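Local coordinates for protein putative O-Methyltransferase (Corynebacterium glutamicum, PDB 3DR5) that probably transfers a methyl group from S-adenosylmethionine to an oxygen of its substrate, as a putative class I O-methyltransferase whose own substrate is not known, at residues H197-P202 / L207-K212; L145-W150 / D187-S192; G33-D38 / F134-P139; G168-Q173 / R178-A183. One frame throughout, in Å; residues are numbered along the deposited sequence.

Interaction 1 (H197-P202 / L207-K212)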
loop_
_atom_site.group_PDB
_atom_site.type_symbol
_atom_site.label_atom_id
_atom_site.label_comp_id
_atom_site.label_asym_id
_atom_site.label_seq_id
_atom_site.Cartn_x
_atom_site.Cartn_y
_atom_site.Cartn_z
ATOM N N HIS A 197 -4.718 -2.830 -11.646
ATOM C CA HIS A 197 -5.421 -2.733 -10.369
ATOM C C HIS A 197 -5.259 -1.258 -9.996
ATOM O O HIS A 197 -4.145 -0.708 -9.996
ATOM C CB HIS A 197 -4.778 -3.576 -9.271
ATOM C CG HIS A 197 -4.744 -5.031 -9.566
ATOM N ND1 HIS A 197 -5.883 -5.776 -9.783
ATOM C CD2 HIS A 197 -3.708 -5.893 -9.634
ATOM C CE1 HIS A 197 -5.546 -7.038 -9.970
ATOM N NE2 HIS A 197 -4.232 -7.135 -9.885
ATOM N N VAL A 198 -6.372 -0.603 -9.701
ATOM C CA VAL A 198 -6.351 0.807 -9.329
ATOM C C VAL A 198 -6.746 0.975 -7.871
ATOM O O VAL A 198 -7.804 0.512 -7.452
ATOM C CB VAL A 198 -7.319 1.637 -10.213
ATOM C CG1 VAL A 198 -7.311 3.098 -9.779
ATOM C CG2 VAL A 198 -6.917 1.505 -11.688
ATOM N N ALA A 199 -5.873 1.608 -7.093
ATOM C CA ALA A 199 -6.161 1.875 -5.692
ATOM C C ALA A 199 -5.981 3.384 -5.531
ATOM O O ALA A 199 -4.958 3.936 -5.934
ATOM C CB ALA A 199 -5.190 1.118 -4.768
ATOM N N ARG A 200 -6.981 4.055 -4.970
ATOM C CA ARG A 200 -6.913 5.489 -4.762
ATOM C C ARG A 200 -7.082 5.692 -3.261
ATOM O O ARG A 200 -8.117 5.379 -2.676
ATOM C CB ARG A 200 -7.989 6.174 -5.625
ATOM C CG ARG A 200 -7.583 6.154 -7.115
ATOM C CD ARG A 200 -8.698 6.667 -8.011
ATOM N NE ARG A 200 -9.876 5.811 -7.932
ATOM C CZ ARG A 200 -11.106 6.217 -8.209
ATOM N NH1 ARG A 200 -11.316 7.474 -8.588
ATOM N NH2 ARG A 200 -12.123 5.378 -8.071
ATOM N N LEU A 201 -6.040 6.244 -2.655
ATOM C CA LEU A 201 -5.956 6.385 -1.220
ATOM C C LEU A 201 -5.907 7.795 -0.638
ATOM O O LEU A 201 -5.478 8.723 -1.300
ATOM C CB LEU A 201 -4.737 5.567 -0.774
ATOM C CG LEU A 201 -4.613 4.191 -1.482
ATOM C CD1 LEU A 201 -3.233 3.560 -1.210
ATOM C CD2 LEU A 201 -5.739 3.260 -1.019
ATOM N N PRO A 202 -6.334 7.947 0.630
ATOM C CA PRO A 202 -6.354 9.234 1.334
ATOM C C PRO A 202 -4.994 9.718 1.849
ATOM O O PRO A 202 -4.858 10.046 3.021
ATOM C CB PRO A 202 -7.338 8.982 2.472
ATOM C CG PRO A 202 -7.038 7.563 2.848
ATOM C CD PRO A 202 -6.895 6.872 1.476
ATOM N N LEU A 207 -3.714 9.869 -3.489
ATOM C CA LEU A 207 -2.765 9.038 -4.208
ATOM C C LEU A 207 -3.402 8.001 -5.102
ATOM O O LEU A 207 -4.327 7.314 -4.698
ATOM C CB LEU A 207 -1.862 8.352 -3.181
ATOM C CG LEU A 207 -0.672 7.493 -3.613
ATOM C CD1 LEU A 207 0.473 8.407 -4.041
ATOM C CD2 LEU A 207 -0.223 6.601 -2.462
ATOM N N THR A 208 -2.913 7.893 -6.330
ATOM C CA THR A 208 -3.425 6.870 -7.223
ATOM C C THR A 208 -2.289 5.900 -7.514
ATOM O O THR A 208 -1.239 6.291 -8.044
ATOM C CB THR A 208 -3.928 7.425 -8.575
ATOM O OG1 THR A 208 -4.972 8.377 -8.349
ATOM C CG2 THR A 208 -4.488 6.287 -9.430
ATOM N N VAL A 209 -2.467 4.646 -7.124
ATOM C CA VAL A 209 -1.457 3.658 -7.434
ATOM C C VAL A 209 -2.127 2.630 -8.343
ATOM O O VAL A 209 -3.207 2.107 -8.062
ATOM C CB VAL A 209 -0.796 3.023 -6.140
ATOM C CG1 VAL A 209 -1.575 3.390 -4.918
ATOM C CG2 VAL A 209 -0.617 1.530 -6.305
ATOM N N VAL A 210 -1.495 2.374 -9.475
ATOM C CA VAL A 210 -2.033 1.429 -10.408
ATOM C C VAL A 210 -0.968 0.375 -10.658
ATOM O O VAL A 210 0.139 0.654 -11.146
ATOM C CB VAL A 210 -2.576 2.172 -11.708
ATOM C CG1 VAL A 210 -2.030 3.581 -11.762
ATOM C CG2 VAL A 210 -2.292 1.392 -12.952
ATOM N N THR A 211 -1.302 -0.854 -10.292
ATOM C CA THR A 211 -0.357 -1.920 -10.469
ATOM C C THR A 211 -0.778 -2.822 -11.621
ATOM O O THR A 211 -1.970 -3.018 -11.875
ATOM C CB THR A 211 -0.108 -2.682 -9.113
ATOM O OG1 THR A 211 -0.494 -4.054 -9.213
ATOM C CG2 THR A 211 -0.831 -2.001 -7.979
ATOM N N LYS A 212 0.217 -3.337 -12.338
ATOM C CA LYS A 212 -0.028 -4.185 -13.489
ATOM C C LYS A 212 -0.395 -5.575 -13.016
ATOM O O LYS A 212 0.385 -6.276 -12.376
ATOM C CB LYS A 212 1.214 -4.210 -14.400
ATOM C CG LYS A 212 1.005 -4.926 -15.717
ATOM C CD LYS A 212 2.221 -4.820 -16.637
ATOM C CE LYS A 212 2.349 -3.432 -17.258
ATOM N NZ LYS A 212 3.451 -3.374 -18.263
#
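His197 meets Thr211 near the start of strand 196-201. With CG anti to its carbonyl carbon (chi1 -61°), the imidazole turns its CD2 edge to the threonine, and OG1 of Thr211 lies close to the ring plane, 3.7 Å from CD2 of His197. This hydroxyl is buried by the contact and has no hydrogen-bonding partner in the model. On the same face, Leu201 crosses Val209, its CD1 4.1 Å from CG1 of Val209; between His197 and Leu201 on this face comes Ala199, whose CB is 4.3 Å from CG1 of Val209. The two strands form an antiparallel hairpin, axes 163° apart, that ends the Rossmann-like sheet: the order 3-2-1-4-5-7-6, with strand 7 reversed, is the signature of class I methyltransferases. Six backbone bonds secure it, among them the straight one of 2.8 Å from His197 N to Thr211 O. On the other face, Arg200 and Thr208 run side by side, a non-hydrogen-bonded pair in which CG of Arg200 comes 3.6 Å from OG1 of Thr208. The arginine chain bends only further out, at chi3 (-63°), carrying its guanidinium to Asp187 for a salt bridge. Val198 and Val210, their neighbours on this face, both rest on Ile190 of helix 178-190. The backbone N of Arg200 points outward from the hairpin and donates to OE1 of Gln43 of the second subunit, so this edge of the sheet also takes part in the dimer.

Interaction 2 (L145-W150 / D187-S192); sequences LVDAAW and DEYIRS
Val146 and Asp147 face Tyr189 and Ile190 where two helices of the Rossmann-like methyltransferase fold, 142-152 and 178-190, lie next to each other on one face of the central sheet. Both Val146 and Ile190 also rest on Leu161 of strand 157-161, which is the evidence for that shared face. Val146 comes first, and its side chain sets out toward the other helix. Its two methyls divide the work: CG2 packs 3.9 Å from CG1 of Ile190, with the two side chains crossing, while CG1 lies near the plane of the Tyr189 ring at its edge, 4.3 Å from CE2 of Tyr189. One residue on, Asp147 starts off alongside the gap, and its carboxylate then bends in to reach the phenol. At the end of the segment Trp150 serves another contact, with Lys212 bonding to its carbonyl and making a cation-pi contact with its indole. Tyr189 stretches across because its CG is anti to the backbone N (chi1 178°); its ring also receives a cation-pi contact from Lys143. At the outer end of the interface the carboxylate and the ring stand 78° apart, and the hydroxyl OH of Tyr189 donates over 2.8 Å to the syn lone pair of OD1 of Asp147.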
loop_
_atom_site.group_PDB
_atom_site.type_symbol
_atom_site.label_atom_id
_atom_site.label_comp_id
_atom_site.label_asym_id
_atom_site.label_seq_id
_atom_site.Cartn_x
_atom_site.Cartn_y
_atom_site.Cartn_z
ATOM N N LEU A 145 2.319 10.513 -18.369
ATOM C CA LEU A 145 3.205 9.755 -17.502
ATOM C C LEU A 145 2.746 8.289 -17.440
ATOM O O LEU A 145 3.576 7.376 -17.431
ATOM C CB LEU A 145 3.258 10.382 -16.091
ATOM C CG LEU A 145 4.297 9.738 -15.159
ATOM C CD1 LEU A 145 5.697 9.883 -15.775
ATOM C CD2 LEU A 145 4.242 10.386 -13.774
ATOM N N VAL A 146 1.431 8.068 -17.406
ATOM C CA VAL A 146 0.865 6.714 -17.357
ATOM C C VAL A 146 1.214 5.948 -18.632
ATOM O O VAL A 146 1.605 4.782 -18.591
ATOM C CB VAL A 146 -0.672 6.758 -17.233
ATOM C CG1 VAL A 146 -1.234 5.353 -17.217
ATOM C CG2 VAL A 146 -1.073 7.509 -15.974
ATOM N N ASP A 147 1.054 6.617 -19.769
ATOM C CA ASP A 147 1.349 6.013 -21.064
ATOM C C ASP A 147 2.833 5.733 -21.185
ATOM O O ASP A 147 3.240 4.744 -21.790
ATOM C CB ASP A 147 0.910 6.939 -22.202
ATOM C CG ASP A 147 -0.584 7.167 -22.216
ATOM O OD1 ASP A 147 -1.331 6.201 -21.945
ATOM O OD2 ASP A 147 -1.014 8.303 -22.504
ATOM N N ALA A 148 3.647 6.608 -20.602
ATOM C CA ALA A 148 5.098 6.444 -20.643
ATOM C C ALA A 148 5.571 5.369 -19.674
ATOM O O ALA A 148 6.424 4.549 -20.003
ATOM C CB ALA A 148 5.785 7.774 -20.322
ATOM N N ALA A 149 5.014 5.375 -18.471
ATOM C CA ALA A 149 5.416 4.421 -17.455
ATOM C C ALA A 149 4.896 2.997 -17.634
ATOM O O ALA A 149 5.618 2.028 -17.377
ATOM C CB ALA A 149 5.026 4.953 -16.070
ATOM N N TRP A 150 3.657 2.860 -18.091
ATOM C CA TRP A 150 3.062 1.530 -18.224
ATOM C C TRP A 150 3.926 0.482 -18.904
ATOM O O TRP A 150 4.130 -0.609 -18.357
ATOM C CB TRP A 150 1.695 1.608 -18.920
ATOM C CG TRP A 150 0.800 0.442 -18.563
ATOM C CD1 TRP A 150 0.322 -0.514 -19.407
ATOM C CD2 TRP A 150 0.309 0.105 -17.256
ATOM N NE1 TRP A 150 -0.440 -1.426 -18.710
ATOM C CE2 TRP A 150 -0.467 -1.067 -17.389
ATOM C CE3 TRP A 150 0.442 0.688 -15.987
ATOM C CZ2 TRP A 150 -1.098 -1.681 -16.296
ATOM C CZ3 TRP A 150 -0.188 0.081 -14.899
ATOM C CH2 TRP A 150 -0.953 -1.088 -15.065
ATOM N N ASP A 187 -7.739 10.401 -14.188
ATOM C CA ASP A 187 -8.442 9.447 -13.330
ATOM C C ASP A 187 -9.352 8.559 -14.189
ATOM O O ASP A 187 -9.275 7.327 -14.129
ATOM C CB ASP A 187 -9.261 10.215 -12.280
ATOM C CG ASP A 187 -9.912 9.300 -11.253
ATOM O OD1 ASP A 187 -9.189 8.711 -10.412
ATOM O OD2 ASP A 187 -11.157 9.164 -11.297
ATOM N N GLU A 188 -10.212 9.187 -14.986
ATOM C CA GLU A 188 -11.121 8.454 -15.863
ATOM C C GLU A 188 -10.335 7.546 -16.817
ATOM O O GLU A 188 -10.732 6.412 -17.076
ATOM C CB GLU A 188 -11.978 9.445 -16.660
ATOM C CG GLU A 188 -12.840 8.810 -17.731
ATOM C CD GLU A 188 -13.732 9.822 -18.417
ATOM O OE1 GLU A 188 -14.415 10.583 -17.698
ATOM O OE2 GLU A 188 -13.763 9.851 -19.667
ATOM N N TYR A 189 -9.221 8.050 -17.341
ATOM C CA TYR A 189 -8.381 7.268 -18.252
ATOM C C TYR A 189 -7.722 6.104 -17.513
ATOM O O TYR A 189 -7.692 4.974 -18.008
ATOM C CB TYR A 189 -7.283 8.134 -18.857
ATOM C CG TYR A 189 -6.362 7.351 -19.761
ATOM C CD1 TYR A 189 -6.813 6.864 -20.987
ATOM C CD2 TYR A 189 -5.051 7.067 -19.380
ATOM C CE1 TYR A 189 -5.983 6.120 -21.814
ATOM C CE2 TYR A 189 -4.209 6.319 -20.199
ATOM C CZ TYR A 189 -4.683 5.850 -21.414
ATOM O OH TYR A 189 -3.860 5.123 -22.238
ATOM N N ILE A 190 -7.188 6.381 -16.326
ATOM C CA ILE A 190 -6.537 5.350 -15.531
ATOM C C ILE A 190 -7.526 4.225 -15.193
ATOM O O ILE A 190 -7.178 3.046 -15.249
ATOM C CB ILE A 190 -5.938 5.958 -14.230
ATOM C CG1 ILE A 190 -4.631 6.690 -14.559
ATOM C CG2 ILE A 190 -5.713 4.861 -13.178
ATOM C CD1 ILE A 190 -4.084 7.532 -13.416
ATOM N N ARG A 191 -8.757 4.587 -14.847
ATOM C CA ARG A 191 -9.766 3.590 -14.502
ATOM C C ARG A 191 -10.285 2.802 -15.704
ATOM O O ARG A 191 -11.065 1.865 -15.551
ATOM C CB ARG A 191 -10.930 4.262 -13.775
ATOM C CG ARG A 191 -10.606 4.694 -12.344
ATOM C CD ARG A 191 -11.569 5.766 -11.863
ATOM N NE ARG A 191 -12.838 5.666 -12.570
ATOM C CZ ARG A 191 -13.539 6.709 -12.998
ATOM N NH1 ARG A 191 -13.101 7.944 -12.797
ATOM N NH2 ARG A 191 -14.682 6.513 -13.632
ATOM N N SER A 192 -9.828 3.169 -16.896
ATOM C CA SER A 192 -10.263 2.509 -18.119
ATOM C C SER A 192 -9.268 1.469 -18.621
ATOM O O SER A 192 -9.623 0.615 -19.437
ATOM C CB SER A 192 -10.485 3.543 -19.226
ATOM O OG SER A 192 -9.261 3.879 -19.881
#

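Interaction 3 (G33-D38 / F134-P139); sequences GLPAPD and FGQVSP
Pro37 and Phe134 supply the apolar part of this contact, Pro35 and Gln136 the mixed part, and no hydrogen bond runs between the two segments. In the apolar pair, CG of Pro37 reaches CZ of Phe134 at 3.8 Å. The pyrrolidine meets the far end of the phenyl ring at an oblique angle, so the touch is a small one between carbons. Phe134 can present that end because its CG is anti to the backbone N (chi1 171°), which extends the ring out of strand 130-135 toward the loop. Val70 of helix 67-77 packs against both partners and completes a small apolar cluster.

The mixed pair is built differently. Gln136 leaves the backbone extended and then bends at chi2 (90°), which lays its amide end against Pro35: CB of Pro35 is 3.8 Å from CD of Gln136 and 4.1 Å from its CG. The same end group also touches the ring of Pro37, so it is in contact with both prolines.

Polar bonds serve each segment separately. Arg26 donates to the carbonyl of Pro37, and Asp38 caps the N-terminus of helix 39-51 while its OD1 bonds to OG1 of Thr41. In the other segment, backbone bonds join Phe134 to Ile61 and Ile63, and Gly135 to Val160 and Ala162. In class I methyltransferases the C-terminal ends of the parallel strands, where Phe134 lies, border the cofactor cleft. With only 147 Å² buried and nothing directional across it, the two segments meet by van der Waals fit alone, and the polar bonds that hold each backbone go to other parts of the chain.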
loop_
_atom_site.group_PDB
_atom_site.type_symbol
_atom_site.label_atom_id
_atom_site.label_comp_id
_atom_site.label_asym_id
_atom_site.label_seq_id
_atom_site.Cartn_x
_atom_site.Cartn_y
_atom_site.Cartn_z
ATOM N N GLY A 33 11.244 24.672 -1.266
ATOM C CA GLY A 33 9.845 24.692 -1.676
ATOM C C GLY A 33 9.405 23.556 -2.581
ATOM O O GLY A 33 8.500 23.718 -3.399
ATOM N N LEU A 34 10.035 22.395 -2.422
ATOM C CA LEU A 34 9.716 21.230 -3.251
ATOM C C LEU A 34 8.567 20.391 -2.704
ATOM O O LEU A 34 8.393 20.290 -1.493
ATOM C CB LEU A 34 10.952 20.336 -3.390
ATOM C CG LEU A 34 12.270 21.002 -3.796
ATOM C CD1 LEU A 34 13.420 20.010 -3.689
ATOM C CD2 LEU A 34 12.153 21.532 -5.210
ATOM N N PRO A 35 7.773 19.781 -3.598
ATOM C CA PRO A 35 6.635 18.935 -3.214
ATOM C C PRO A 35 7.190 17.681 -2.539
ATOM O O PRO A 35 7.861 16.869 -3.183
ATOM C CB PRO A 35 5.966 18.593 -4.549
ATOM C CG PRO A 35 6.582 19.548 -5.554
ATOM C CD PRO A 35 7.963 19.794 -5.056
ATOM N N ALA A 36 6.893 17.516 -1.251
ATOM C CA ALA A 36 7.400 16.374 -0.490
ATOM C C ALA A 36 6.316 15.549 0.194
ATOM O O ALA A 36 5.669 16.027 1.125
ATOM C CB ALA A 36 8.401 16.855 0.550
ATOM N N PRO A 37 6.124 14.297 -0.246
ATOM C CA PRO A 37 5.114 13.412 0.345
ATOM C C PRO A 37 5.347 13.318 1.846
ATOM O O PRO A 37 6.500 13.268 2.287
ATOM C CB PRO A 37 5.374 12.069 -0.343
ATOM C CG PRO A 37 5.996 12.446 -1.643
ATOM C CD PRO A 37 6.896 13.608 -1.296
ATOM N N ASP A 38 4.269 13.274 2.628
ATOM C CA ASP A 38 4.412 13.189 4.080
ATOM C C ASP A 38 4.995 11.843 4.521
ATOM O O ASP A 38 5.241 10.960 3.698
ATOM C CB ASP A 38 3.062 13.481 4.784
ATOM C CG ASP A 38 1.989 12.441 4.495
ATOM O OD1 ASP A 38 2.186 11.592 3.598
ATOM O OD2 ASP A 38 0.939 12.482 5.182
ATOM N N PHE A 134 7.402 5.940 -9.134
ATOM C CA PHE A 134 6.760 7.001 -8.378
ATOM C C PHE A 134 6.838 8.259 -9.233
ATOM O O PHE A 134 7.909 8.630 -9.738
ATOM C CB PHE A 134 7.477 7.269 -7.048
ATOM C CG PHE A 134 6.971 8.494 -6.339
ATOM C CD1 PHE A 134 5.849 8.431 -5.518
ATOM C CD2 PHE A 134 7.601 9.724 -6.525
ATOM C CE1 PHE A 134 5.350 9.587 -4.901
ATOM C CE2 PHE A 134 7.112 10.886 -5.919
ATOM C CZ PHE A 134 5.987 10.816 -5.099
ATOM N N GLY A 135 5.693 8.908 -9.401
ATOM C CA GLY A 135 5.657 10.125 -10.183
ATOM C C GLY A 135 5.064 11.318 -9.446
ATOM O O GLY A 135 3.998 11.225 -8.832
ATOM N N GLN A 136 5.793 12.427 -9.456
ATOM C CA GLN A 136 5.312 13.660 -8.854
ATOM C C GLN A 136 5.342 14.658 -10.017
ATOM O O GLN A 136 6.365 15.290 -10.302
ATOM C CB GLN A 136 6.226 14.155 -7.721
ATOM C CG GLN A 136 5.747 15.473 -7.130
ATOM C CD GLN A 136 4.779 15.298 -5.977
ATOM O OE1 GLN A 136 3.622 15.714 -6.049
ATOM N NE2 GLN A 136 5.249 14.682 -4.901
ATOM N N VAL A 137 4.209 14.803 -10.687
ATOM C CA VAL A 137 4.107 15.683 -11.846
ATOM C C VAL A 137 2.883 16.587 -11.766
ATOM O O VAL A 137 2.087 16.489 -10.827
ATOM C CB VAL A 137 4.028 14.848 -13.152
ATOM C CG1 VAL A 137 5.266 13.966 -13.283
ATOM C CG2 VAL A 137 2.773 13.966 -13.142
ATOM N N SER A 138 2.744 17.470 -12.753
ATOM C CA SER A 138 1.591 18.354 -12.813
ATOM C C SER A 138 0.436 17.517 -13.355
ATOM O O SER A 138 0.646 16.570 -14.125
ATOM C CB SER A 138 1.840 19.528 -13.757
ATOM O OG SER A 138 2.834 20.381 -13.233
ATOM N N PRO A 139 -0.795 17.849 -12.955
ATOM C CA PRO A 139 -1.994 17.132 -13.400
ATOM C C PRO A 139 -2.107 17.052 -14.918
ATOM O O PRO A 139 -2.753 16.147 -15.452
ATOM C CB PRO A 139 -3.151 17.921 -12.756
ATOM C CG PRO A 139 -2.518 19.186 -12.210
ATOM C CD PRO A 139 -1.109 18.815 -11.889
#

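Interaction 4 (G168-Q173 / R178-A183)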
loop_
_atom_site.group_PDB
_atom_site.type_symbol
_atom_site.label_atom_id
_atom_site.label_comp_id
_atom_site.label_asym_id
_atom_site.label_seq_id
_atom_site.Cartn_x
_atom_site.Cartn_y
_atom_site.Cartn_z
ATOM N N GLY A 168 -9.820 15.587 -3.922
ATOM C CA GLY A 168 -11.190 15.259 -4.255
ATOM C C GLY A 168 -11.812 16.369 -5.089
ATOM O O GLY A 168 -12.923 16.233 -5.601
ATOM N N THR A 169 -11.089 17.478 -5.216
ATOM C CA THR A 169 -11.534 18.641 -5.986
ATOM C C THR A 169 -12.295 18.260 -7.248
ATOM O O THR A 169 -13.265 18.930 -7.613
ATOM C CB THR A 169 -10.324 19.528 -6.393
ATOM O OG1 THR A 169 -9.979 20.406 -5.314
ATOM C CG2 THR A 169 -10.628 20.344 -7.644
ATOM N N ILE A 170 -11.860 17.190 -7.912
ATOM C CA ILE A 170 -12.505 16.771 -9.151
ATOM C C ILE A 170 -13.968 16.358 -8.968
ATOM O O ILE A 170 -14.443 16.221 -7.845
ATOM C CB ILE A 170 -11.662 15.679 -9.888
ATOM C CG1 ILE A 170 -11.344 14.517 -8.961
ATOM C CG2 ILE A 170 -10.356 16.311 -10.395
ATOM C CD1 ILE A 170 -10.383 13.516 -9.570
ATOM N N ALA A 171 -14.673 16.162 -10.080
ATOM C CA ALA A 171 -16.107 15.852 -10.079
ATOM C C ALA A 171 -16.809 16.965 -9.287
ATOM O O ALA A 171 -17.448 16.713 -8.257
ATOM C CB ALA A 171 -16.387 14.506 -9.437
ATOM N N ASP A 172 -16.699 18.199 -9.773
ATOM C CA ASP A 172 -17.318 19.347 -9.108
ATOM C C ASP A 172 -17.666 20.398 -10.159
ATOM O O ASP A 172 -16.781 20.998 -10.767
ATOM C CB ASP A 172 -16.338 19.936 -8.090
ATOM C CG ASP A 172 -17.020 20.693 -6.973
ATOM O OD1 ASP A 172 -18.061 21.323 -7.227
ATOM O OD2 ASP A 172 -16.499 20.671 -5.841
ATOM N N GLN A 173 -18.960 20.625 -10.353
ATOM C CA GLN A 173 -19.433 21.586 -11.340
ATOM C C GLN A 173 -18.747 22.938 -11.252
ATOM O O GLN A 173 -18.242 23.451 -12.244
ATOM C CB GLN A 173 -20.952 21.769 -11.224
ATOM C CG GLN A 173 -21.781 20.560 -11.680
ATOM C CD GLN A 173 -21.611 19.348 -10.784
ATOM O OE1 GLN A 173 -21.616 19.467 -9.563
ATOM N NE2 GLN A 173 -21.482 18.169 -11.389
ATOM N N ARG A 178 -8.033 24.300 -15.848
ATOM C CA ARG A 178 -7.202 23.580 -16.795
ATOM C C ARG A 178 -6.765 22.285 -16.098
ATOM O O ARG A 178 -6.861 21.195 -16.659
ATOM C CB ARG A 178 -5.968 24.419 -17.146
ATOM N N ASP A 179 -6.275 22.422 -14.868
ATOM C CA ASP A 179 -5.766 21.292 -14.099
ATOM C C ASP A 179 -6.779 20.253 -13.653
ATOM O O ASP A 179 -6.608 19.058 -13.922
ATOM C CB ASP A 179 -4.957 21.803 -12.897
ATOM C CG ASP A 179 -3.579 22.338 -13.309
ATOM O OD1 ASP A 179 -3.136 22.056 -14.451
ATOM O OD2 ASP A 179 -2.936 23.024 -12.484
ATOM N N THR A 180 -7.827 20.707 -12.979
ATOM C CA THR A 180 -8.861 19.811 -12.498
ATOM C C THR A 180 -9.376 18.936 -13.646
ATOM O O THR A 180 -9.635 17.741 -13.465
ATOM C CB THR A 180 -10.037 20.612 -11.886
ATOM O OG1 THR A 180 -10.741 19.785 -10.954
ATOM C CG2 THR A 180 -11.017 21.059 -12.966
ATOM N N GLN A 181 -9.519 19.538 -14.824
ATOM C CA GLN A 181 -10.015 18.833 -16.004
ATOM C C GLN A 181 -9.024 17.788 -16.506
ATOM O O GLN A 181 -9.426 16.739 -17.023
ATOM C CB GLN A 181 -10.317 19.839 -17.120
ATOM C CG GLN A 181 -11.024 19.261 -18.328
ATOM C CD GLN A 181 -11.433 20.343 -19.315
ATOM O OE1 GLN A 181 -11.584 21.507 -18.941
ATOM N NE2 GLN A 181 -11.642 19.958 -20.572
ATOM N N ALA A 182 -7.734 18.077 -16.352
ATOM C CA ALA A 182 -6.690 17.153 -16.780
ATOM C C ALA A 182 -6.608 16.014 -15.756
ATOM O O ALA A 182 -6.506 14.846 -16.133
ATOM C CB ALA A 182 -5.344 17.884 -16.884
ATOM N N ALA A 183 -6.662 16.357 -14.469
ATOM C CA ALA A 183 -6.623 15.356 -13.407
ATOM C C ALA A 183 -7.864 14.447 -13.552
ATOM O O ALA A 183 -7.773 13.231 -13.377
ATOM C CB ALA A 183 -6.612 16.044 -12.038
#
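Ile170 and Thr180, with 58 and 48 Å² covered, carry this contact, and Ala183 adds a smaller share one turn further along the helix. The working part of Ile170 is its CG2 branch. At chi1 53° its CG1 occupies the crowded position between the backbone N and carbonyl carbon, which places CG2 anti to the carbonyl carbon and against the helix. There CG2 of Ile170 lies 3.5 Å from the carbonyl O of Thr180 and equally far from OG1 of Thr180, while the two side chains slide past each other in opposite directions. The same methyl reaches CB of Ala183 at 4.1 Å, so it fits over one side of the first turns of helix 178-190.

Thr180 directs its hydroxyl outward from the helix, OG1 anti to its own N (chi1 -156°). A second methyl closes on that oxygen: CG2 of Thr169 is 3.4 Å from OG1 of Thr180, the side chains crossing at a slant. The segments belong to the beta-alpha connection of the Rossmann-like fold that leads from strand 157-161 into helix 178-190, and the contact folds the loop 168-173 back onto the beginning of the helix it feeds. Tyr11 of the second subunit packs on Ile170 and on Ala171, so this loop also borders the dimer interface.

No hydrogen bond crosses between the segments, and OG1 of Thr180 is buried with two methyl groups as its nearest neighbours here and no polar partner anywhere in the model. Between these two segments the contact therefore rests on van der Waals fit, probably at some cost to that hydroxyl.

In the fold
Interactions 1 and 4 are mostly buried, 2 and 3 only partly, yet burial does not follow depth: interaction 4 has its centre about 21 Å from that of the chain, against about 8 Å for interaction 3. Interaction 1, within the sheet, is a backbone-bonded hairpin; interaction 2 joins helices through methyl packing and one side-chain bond; interactions 3 and 4 attach loops without any hydrogen bond across the paired segments. Helix 178-190 is used by both 2 and 4, and 2 touches 1 through charged side chains. Pro139 of interaction 3 packs on Asp179, Ala182 and Ala183 of interaction 4. Interactions 1, 2 and 4 also meet the second subunit.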